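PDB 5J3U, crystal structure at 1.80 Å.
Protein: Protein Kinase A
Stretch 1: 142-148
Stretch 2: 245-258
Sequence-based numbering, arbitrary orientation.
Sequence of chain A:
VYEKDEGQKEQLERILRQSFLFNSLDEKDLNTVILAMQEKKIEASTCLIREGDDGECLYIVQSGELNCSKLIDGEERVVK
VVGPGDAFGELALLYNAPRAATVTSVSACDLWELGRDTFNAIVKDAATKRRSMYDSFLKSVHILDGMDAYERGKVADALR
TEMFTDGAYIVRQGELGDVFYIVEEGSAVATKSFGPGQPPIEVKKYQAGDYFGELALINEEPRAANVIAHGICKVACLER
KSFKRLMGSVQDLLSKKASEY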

# COMPACT_ATOMS: atom_id res chain seq x y z
N HIS A 142 12.97 8.49 13.40
CA HIS A 142 13.62 9.83 13.42
C HIS A 142 14.03 10.44 12.11
O HIS A 142 14.10 11.66 11.99
CB HIS A 142 14.79 9.77 14.38
CG HIS A 142 14.33 9.50 15.75
ND1 HIS A 142 13.48 10.37 16.39
CD2 HIS A 142 14.43 8.40 16.53
CE1 HIS A 142 13.14 9.84 17.56
NE2 HIS A 142 13.72 8.66 17.67
N ILE A 143 14.21 9.61 11.11
CA ILE A 143 14.51 10.11 9.79
C ILE A 143 13.34 10.92 9.24
O ILE A 143 13.53 11.79 8.38
CB ILE A 143 14.90 8.92 8.87
CG1 ILE A 143 15.68 9.42 7.67
CG2 ILE A 143 13.72 8.05 8.47
CD1 ILE A 143 17.14 9.52 7.96
N LEU A 144 12.12 10.71 9.79
CA LEU A 144 10.95 11.56 9.43
C LEU A 144 10.71 12.75 10.35
O LEU A 144 9.72 13.47 10.23
CB LEU A 144 9.70 10.67 9.38
CG LEU A 144 9.84 9.47 8.46
CD1 LEU A 144 8.51 8.75 8.47
CD2 LEU A 144 10.25 9.86 7.05
N ASP A 145 11.62 13.03 11.28
CA ASP A 145 11.39 14.09 12.25
C ASP A 145 11.25 15.47 11.64
O ASP A 145 10.67 16.34 12.25
CB ASP A 145 12.48 14.10 13.36
CG ASP A 145 12.33 12.98 14.35
OD1 ASP A 145 11.27 12.27 14.34
OD2 ASP A 145 13.29 12.77 15.13
N GLY A 146 11.76 15.65 10.43
CA GLY A 146 11.69 16.94 9.76
C GLY A 146 10.37 17.20 9.10
O GLY A 146 10.03 18.37 8.80
N MET A 147 9.57 16.14 8.92
CA MET A 147 8.28 16.28 8.23
C MET A 147 7.30 16.93 9.16
O MET A 147 7.38 16.73 10.38
CB MET A 147 7.72 14.91 7.90
CG MET A 147 8.44 14.22 6.76
SD MET A 147 7.66 12.70 6.21
CE MET A 147 8.57 12.41 4.66
N ASP A 148 6.33 17.63 8.62
CA ASP A 148 5.25 18.07 9.46
C ASP A 148 4.20 16.93 9.51
O ASP A 148 4.37 15.86 8.88
CB ASP A 148 4.72 19.42 9.02
CG ASP A 148 4.00 19.40 7.66
OD1 ASP A 148 3.52 18.34 7.21
OD2 ASP A 148 3.89 20.48 7.06
N ARG A 245 7.52 10.26 -4.31
CA ARG A 245 6.53 11.35 -4.33
C ARG A 245 6.19 11.93 -2.97
O ARG A 245 5.63 13.04 -2.93
CB ARG A 245 5.29 10.90 -5.03
CG ARG A 245 5.56 10.70 -6.49
CD ARG A 245 4.34 10.22 -7.19
NE ARG A 245 4.61 10.14 -8.62
CZ ARG A 245 3.72 9.75 -9.52
NH1 ARG A 245 2.46 9.44 -9.18
NH2 ARG A 245 4.10 9.72 -10.80
N LEU A 246 6.49 11.20 -1.89
CA LEU A 246 6.07 11.59 -0.55
C LEU A 246 7.20 11.90 0.44
O LEU A 246 6.96 12.59 1.45
CB LEU A 246 5.21 10.48 0.06
CG LEU A 246 3.93 10.06 -0.65
CD1 LEU A 246 3.25 8.95 0.13
CD2 LEU A 246 2.99 11.24 -0.80
N MET A 247 8.42 11.43 0.18
CA MET A 247 9.48 11.55 1.19
C MET A 247 10.17 12.90 1.12
O MET A 247 10.86 13.28 2.05
CB MET A 247 10.51 10.42 1.07
CG MET A 247 9.94 9.04 1.39
SD MET A 247 9.74 8.80 3.19
CE MET A 247 11.45 8.49 3.57
N GLY A 248 9.91 13.67 0.06
CA GLY A 248 10.51 15.01 -0.02
C GLY A 248 11.98 15.03 0.26
O GLY A 248 12.73 14.18 -0.21
N SER A 249 12.42 16.01 1.03
CA SER A 249 13.83 16.20 1.32
C SER A 249 14.42 15.13 2.24
O SER A 249 15.67 15.03 2.35
CB SER A 249 14.12 17.64 1.85
OG SER A 249 13.77 17.77 3.21
N VAL A 250 13.57 14.26 2.81
CA VAL A 250 14.13 13.09 3.53
C VAL A 250 15.00 12.22 2.57
O VAL A 250 15.95 11.58 3.00
CB VAL A 250 13.07 12.25 4.23
CG1 VAL A 250 13.73 11.09 4.97
CG2 VAL A 250 12.28 13.10 5.19
N GLN A 251 14.71 12.26 1.29
CA GLN A 251 15.55 11.56 0.29
C GLN A 251 16.97 12.07 0.26
O GLN A 251 17.95 11.28 0.08
CB GLN A 251 14.92 11.68 -1.10
CG GLN A 251 13.54 11.00 -1.19
CD GLN A 251 12.80 11.35 -2.47
OE1 GLN A 251 11.94 12.27 -2.52
NE2 GLN A 251 13.12 10.62 -3.51
N ASP A 252 17.11 13.38 0.46
CA ASP A 252 18.44 14.02 0.55
C ASP A 252 19.14 13.62 1.82
O ASP A 252 20.35 13.35 1.80
CB ASP A 252 18.36 15.56 0.46
CG ASP A 252 17.74 16.05 -0.82
OD1 ASP A 252 17.95 15.45 -1.89
OD2 ASP A 252 17.07 17.10 -0.76
N LEU A 253 18.41 13.57 2.93
CA LEU A 253 19.00 13.07 4.19
C LEU A 253 19.49 11.64 4.05
O LEU A 253 20.53 11.31 4.58
CB LEU A 253 18.03 13.12 5.36
CG LEU A 253 17.40 14.41 5.82
CD1 LEU A 253 16.44 14.12 6.97
CD2 LEU A 253 18.48 15.39 6.30
N LEU A 254 18.68 10.79 3.41
CA LEU A 254 19.01 9.41 3.26
C LEU A 254 20.24 9.26 2.36
O LEU A 254 21.11 8.41 2.61
CB LEU A 254 17.81 8.63 2.69
CG LEU A 254 16.70 8.35 3.71
CD1 LEU A 254 15.51 7.79 2.98
CD2 LEU A 254 17.16 7.41 4.83
N SER A 255 20.31 10.10 1.35
CA SER A 255 21.43 10.07 0.40
C SER A 255 22.73 10.44 1.11
O SER A 255 23.77 9.77 0.96
CB SER A 255 21.17 11.00 -0.76
OG SER A 255 22.03 10.64 -1.80
N LYS A 256 22.68 11.50 1.91
CA LYS A 256 23.88 11.92 2.63
C LYS A 256 24.29 10.90 3.72
O LYS A 256 25.49 10.63 3.88
CB LYS A 256 23.69 13.35 3.18
CG LYS A 256 23.62 14.40 2.06
CD LYS A 256 23.68 15.83 2.66
CE LYS A 256 23.51 16.96 1.64
NZ LYS A 256 22.07 17.25 1.41
N LYS A 257 23.33 10.30 4.40
CA LYS A 257 23.62 9.27 5.40
C LYS A 257 24.17 7.96 4.83
O LYS A 257 24.76 7.19 5.58
CB LYS A 257 22.41 8.97 6.26
CG LYS A 257 22.03 10.16 7.13
CD LYS A 257 20.73 9.91 7.88
CE LYS A 257 20.87 8.86 8.97
NZ LYS A 257 21.92 9.20 9.99
N ALA A 258 24.00 7.73 3.54
CA ALA A 258 24.58 6.56 2.88
C ALA A 258 26.07 6.37 3.09
O ALA A 258 26.53 5.25 3.12
CB ALA A 258 24.28 6.55 1.39

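The contact between the two stretches is mainly apolar: no hydrogen bond crosses it, and the 350 Å² buried between them comes largely from Ile143, Met147 and Val250. Val250 sits at the middle, with Val250 CA 6.9 Å from Leu144 CA. Its CB points toward the first stretch, and with chi1 at -179° (t) both methyls are engaged: CG1 lies 3.7 Å from Ile143 CG1 and 4.2 Å from Leu144 CD2, while CG2 lies 3.8 Å from Met147 CE. A short, beta-branched side chain suits this position, since it offers two methyls close to the backbone; Val250 CG1 also packs 3.5 Å from Ile143 O.

Ile143 also points toward its partner. Its t, p conformation (-160°, 87°) carries CD1 along the helix, to 3.8 Å from Leu254 CD2 and 3.6 Å from Lys257 CD. Lys257 thus contributes the aliphatic part of its chain; its chi3 and chi4 are both p, and NZ hydrogen-bonds to a residue just outside the stretches.

Leu144 and Met147 leave the backbone sideways, yet their ends approach the second stretch. Leu144, in the common m, t rotamer, places CD2 3.9 Å from Met247 CE. Met147 is nearly extended beyond chi1 (m, t, t), which delivers CE to 3.6 Å from both Leu246 O and Met247 O, and 4.1 Å from Met247 SD. Met247 instead folds m, m, m, bringing its own CE back to Leu144. Unbranched, flexible thioether chains suit this buried corner because they can adopt such different shapes.

Each stretch also contains a beta turn. Met147 N hydrogen-bonds to Leu144 O (3.0 Å) in a type I turn, and Val250 N to Met247 O (3.0 Å) in a type II' turn, where the positive phi of Gly248 favours glycine.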